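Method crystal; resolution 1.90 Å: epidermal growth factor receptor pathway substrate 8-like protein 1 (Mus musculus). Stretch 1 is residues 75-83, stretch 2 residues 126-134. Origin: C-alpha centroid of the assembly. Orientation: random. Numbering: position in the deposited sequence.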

# COMPACT_ATOMS: atom_id res chain seq x y z
N PRO A 75 -4.82 -10.42 3.25
CA PRO A 75 -5.03 -11.86 3.36
C PRO A 75 -4.00 -12.33 4.36
O PRO A 75 -2.89 -11.74 4.43
CB PRO A 75 -4.72 -12.40 1.95
CG PRO A 75 -3.87 -11.34 1.36
CD PRO A 75 -4.39 -9.99 1.87
N LEU A 76 -4.29 -13.42 5.09
CA LEU A 76 -3.45 -13.80 6.17
C LEU A 76 -2.10 -14.19 5.68
O LEU A 76 -1.15 -14.06 6.40
CB LEU A 76 -4.11 -14.95 6.93
CG LEU A 76 -5.42 -14.46 7.67
CD1 LEU A 76 -5.90 -15.70 8.56
CD2 LEU A 76 -5.23 -13.23 8.67
N ASP A 77 -2.02 -14.62 4.45
CA ASP A 77 -0.71 -15.02 3.85
C ASP A 77 0.29 -13.81 3.78
O ASP A 77 1.46 -14.00 3.79
CB ASP A 77 -0.99 -15.44 2.39
CG ASP A 77 0.11 -16.18 1.82
OD1 ASP A 77 0.11 -16.38 0.58
OD2 ASP A 77 0.97 -16.58 2.66
N ALA A 78 -0.26 -12.57 3.63
CA ALA A 78 0.48 -11.30 3.61
C ALA A 78 0.94 -10.85 5.00
O ALA A 78 1.82 -10.02 5.09
CB ALA A 78 -0.45 -10.20 2.98
N ILE A 79 0.41 -11.34 6.11
CA ILE A 79 0.90 -10.83 7.44
C ILE A 79 2.15 -11.51 7.91
O ILE A 79 2.17 -12.70 8.09
CB ILE A 79 -0.31 -10.99 8.48
CG1 ILE A 79 -1.50 -10.26 7.85
CG2 ILE A 79 0.02 -10.51 9.84
CD1 ILE A 79 -2.75 -10.28 8.73
N VAL A 80 3.20 -10.81 8.22
CA VAL A 80 4.41 -11.49 8.54
C VAL A 80 4.57 -11.40 9.99
O VAL A 80 5.28 -12.18 10.53
CB VAL A 80 5.68 -10.94 7.74
CG1 VAL A 80 5.31 -10.07 6.53
CG2 VAL A 80 6.42 -9.94 8.55
N ARG A 81 3.95 -10.42 10.66
CA ARG A 81 4.09 -10.34 12.12
C ARG A 81 2.96 -9.54 12.78
O ARG A 81 2.53 -8.47 12.23
CB ARG A 81 5.35 -9.64 12.57
CG ARG A 81 5.45 -9.85 14.06
CD ARG A 81 6.92 -9.81 14.60
NE ARG A 81 6.97 -9.94 16.04
CZ ARG A 81 7.95 -9.45 16.76
NH1 ARG A 81 8.98 -8.84 16.17
NH2 ARG A 81 7.80 -9.44 18.09
N CYS A 82 2.56 -9.91 14.03
CA CYS A 82 1.52 -9.10 14.65
C CYS A 82 1.92 -9.02 16.12
O CYS A 82 2.17 -10.09 16.68
CB CYS A 82 0.16 -9.84 14.49
SG CYS A 82 -1.10 -8.90 15.40
N ASP A 83 2.05 -7.84 16.74
CA ASP A 83 2.44 -7.74 18.15
C ASP A 83 1.67 -6.60 18.78
O ASP A 83 0.94 -5.84 18.08
CB ASP A 83 3.85 -7.45 18.30
CG ASP A 83 4.44 -7.99 19.70
OD1 ASP A 83 5.65 -7.92 19.97
OD2 ASP A 83 3.67 -8.48 20.53
N ILE A 126 -5.74 -12.09 15.91
CA ILE A 126 -5.04 -12.24 14.60
C ILE A 126 -4.08 -13.34 14.70
O ILE A 126 -3.98 -14.15 13.78
CB ILE A 126 -4.28 -10.91 14.25
CG1 ILE A 126 -5.44 -9.87 14.00
CG2 ILE A 126 -3.15 -11.15 13.12
CD1 ILE A 126 -4.86 -8.37 13.78
N GLN A 127 -3.36 -13.45 15.81
CA GLN A 127 -2.34 -14.59 15.87
C GLN A 127 -3.07 -15.99 15.84
O GLN A 127 -2.56 -16.93 15.22
CB GLN A 127 -1.55 -14.51 17.17
CG GLN A 127 -0.43 -15.53 17.21
CD GLN A 127 0.54 -15.42 16.01
OE1 GLN A 127 1.12 -14.32 15.77
NE2 GLN A 127 0.72 -16.55 15.24
N GLY A 128 -4.22 -16.10 16.51
CA GLY A 128 -5.03 -17.33 16.41
C GLY A 128 -5.46 -17.59 14.96
O GLY A 128 -5.36 -18.77 14.47
N ALA A 129 -5.81 -16.52 14.23
CA ALA A 129 -6.25 -16.71 12.86
C ALA A 129 -5.05 -17.07 11.98
O ALA A 129 -5.18 -18.00 11.14
CB ALA A 129 -7.05 -15.50 12.28
N LEU A 130 -3.87 -16.51 12.27
CA LEU A 130 -2.66 -16.85 11.56
C LEU A 130 -2.29 -18.33 11.81
O LEU A 130 -2.06 -19.03 10.85
CB LEU A 130 -1.45 -15.96 12.06
CG LEU A 130 -1.64 -14.55 11.53
CD1 LEU A 130 -0.46 -13.61 11.95
CD2 LEU A 130 -1.50 -14.64 10.04
N GLN A 131 -2.22 -18.77 13.04
CA GLN A 131 -1.92 -20.16 13.34
C GLN A 131 -2.87 -21.05 12.58
O GLN A 131 -2.47 -22.02 11.96
CB GLN A 131 -2.17 -20.51 14.78
CG GLN A 131 -1.20 -19.88 15.74
CD GLN A 131 -1.64 -19.99 17.30
OE1 GLN A 131 -1.05 -19.29 18.17
NE2 GLN A 131 -2.64 -20.84 17.62
N ASN A 132 -4.15 -20.74 12.65
CA ASN A 132 -5.12 -21.55 11.98
C ASN A 132 -4.79 -21.64 10.48
O ASN A 132 -4.55 -22.73 9.93
CB ASN A 132 -6.52 -20.97 12.17
CG ASN A 132 -7.60 -21.80 11.47
OD1 ASN A 132 -8.62 -21.26 11.03
ND2 ASN A 132 -7.39 -23.14 11.40
N TYR A 133 -4.83 -20.51 9.81
CA TYR A 133 -4.55 -20.42 8.40
C TYR A 133 -3.29 -21.21 8.01
O TYR A 133 -3.32 -22.03 7.10
CB TYR A 133 -4.37 -18.97 8.04
CG TYR A 133 -4.12 -18.76 6.60
CD1 TYR A 133 -5.17 -18.66 5.72
CD2 TYR A 133 -2.81 -18.68 6.12
CE1 TYR A 133 -4.95 -18.49 4.40
CE2 TYR A 133 -2.57 -18.52 4.78
CZ TYR A 133 -3.64 -18.42 3.93
OH TYR A 133 -3.41 -18.22 2.59
N ARG A 134 -2.18 -20.92 8.70
CA ARG A 134 -0.87 -21.53 8.46
C ARG A 134 -0.84 -23.03 8.76
O ARG A 134 -1.64 -23.65 9.55
CB ARG A 134 0.27 -20.81 9.27
CG ARG A 134 0.67 -19.36 8.71
CD ARG A 134 1.41 -18.56 9.78
NE ARG A 134 1.69 -17.17 9.37
CZ ARG A 134 2.28 -16.23 10.13
NH1 ARG A 134 2.69 -16.48 11.37
NH2 ARG A 134 2.53 -15.02 9.64
O HOH W 1 2.96 -12.75 14.58
O HOH W 2 1.14 -12.77 18.29

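A short 3-10 segment, 76-78, leads directly into a strand, 79-83, and both lie against the helix of residues 126-133. The strand and helix axes run nearly antiparallel, with 149° between their N-to-C directions and a closest approach of 9.3 Å, so the early part of stretch 1 meets the late part of the helix. The register follows: CA of Leu-76 lies 6.2 Å from CA of Leu-130, and CA of Cys-82 lies 6.8 Å from CA of Gln-127. The turn and the helix are held by their own backbone bonds, Ala-78 N to Pro-75 O and Ile-79 N to Leu-76 O at the turn, and the i to i+4 ladder in the helix.

Apolar packing carries most of the contact. The strand does not alternate strictly: Ile-79 and Cys-82 direct their CA-to-CB bonds toward the helix, with Val-80 and Arg-81 between them both directed away, as is Asp-83. Leu-76, from the 3-10 segment, is the most heavily covered residue. Leu-76 CD1 sits 3.9 Å from Ala-129 CB and 3.6 Å from Tyr-133 CB, and Leu-76 CB lies 4.1 Å from Leu-130 CD2. Leu-76 CD1 also comes close to the helix backbone, 3.5 Å from Ala-129 O. Farther along, Ile-79 CG2 meets Leu-130 CD1 at 3.8 Å, and Cys-82 SG rests 3.8 Å from Ile-126 CG2. These are nondirectional van der Waals contacts, and burying such apolar groups together keeps them from water. The rule to read here is that one well-placed leucine can meet a helix alanine, leucine and tyrosine at once.

The aromatic contact is a CH-pi interaction: Leu-76 CB stands 4.0 Å from the centroid of the Tyr-133 ring, 18° off its normal, and so lies over the face. The same tyrosine reaches Asp-77, with Tyr-133 OH 3.7 Å from Asp-77 CB, and extends the packing to an exposed margin.

Direct polar bonding is sparse. Arg-134 NH2 donates to Ile-79 O at 2.8 Å, but the 119° angle at the hydrogen makes this bond weak despite its short length. The carbonyl lies at the guanidinium edge, near its plane, where donors are available, but the N-H is not well aimed at it.

Water completes the polar chemistry near the start of the helix stretch. Water 1 accepts from Cys-82 N at 2.9 Å and donates to Gln-127 OE1 at 2.7 Å; water 2 donates to Cys-82 O at 3.3 Å and to Gln-127 OE1 at 3.0 Å. One amide oxygen thus serves two bridges to a single strand residue, whose sulfur packs against Ile-126. A helix glutamine can reach a strand backbone through water.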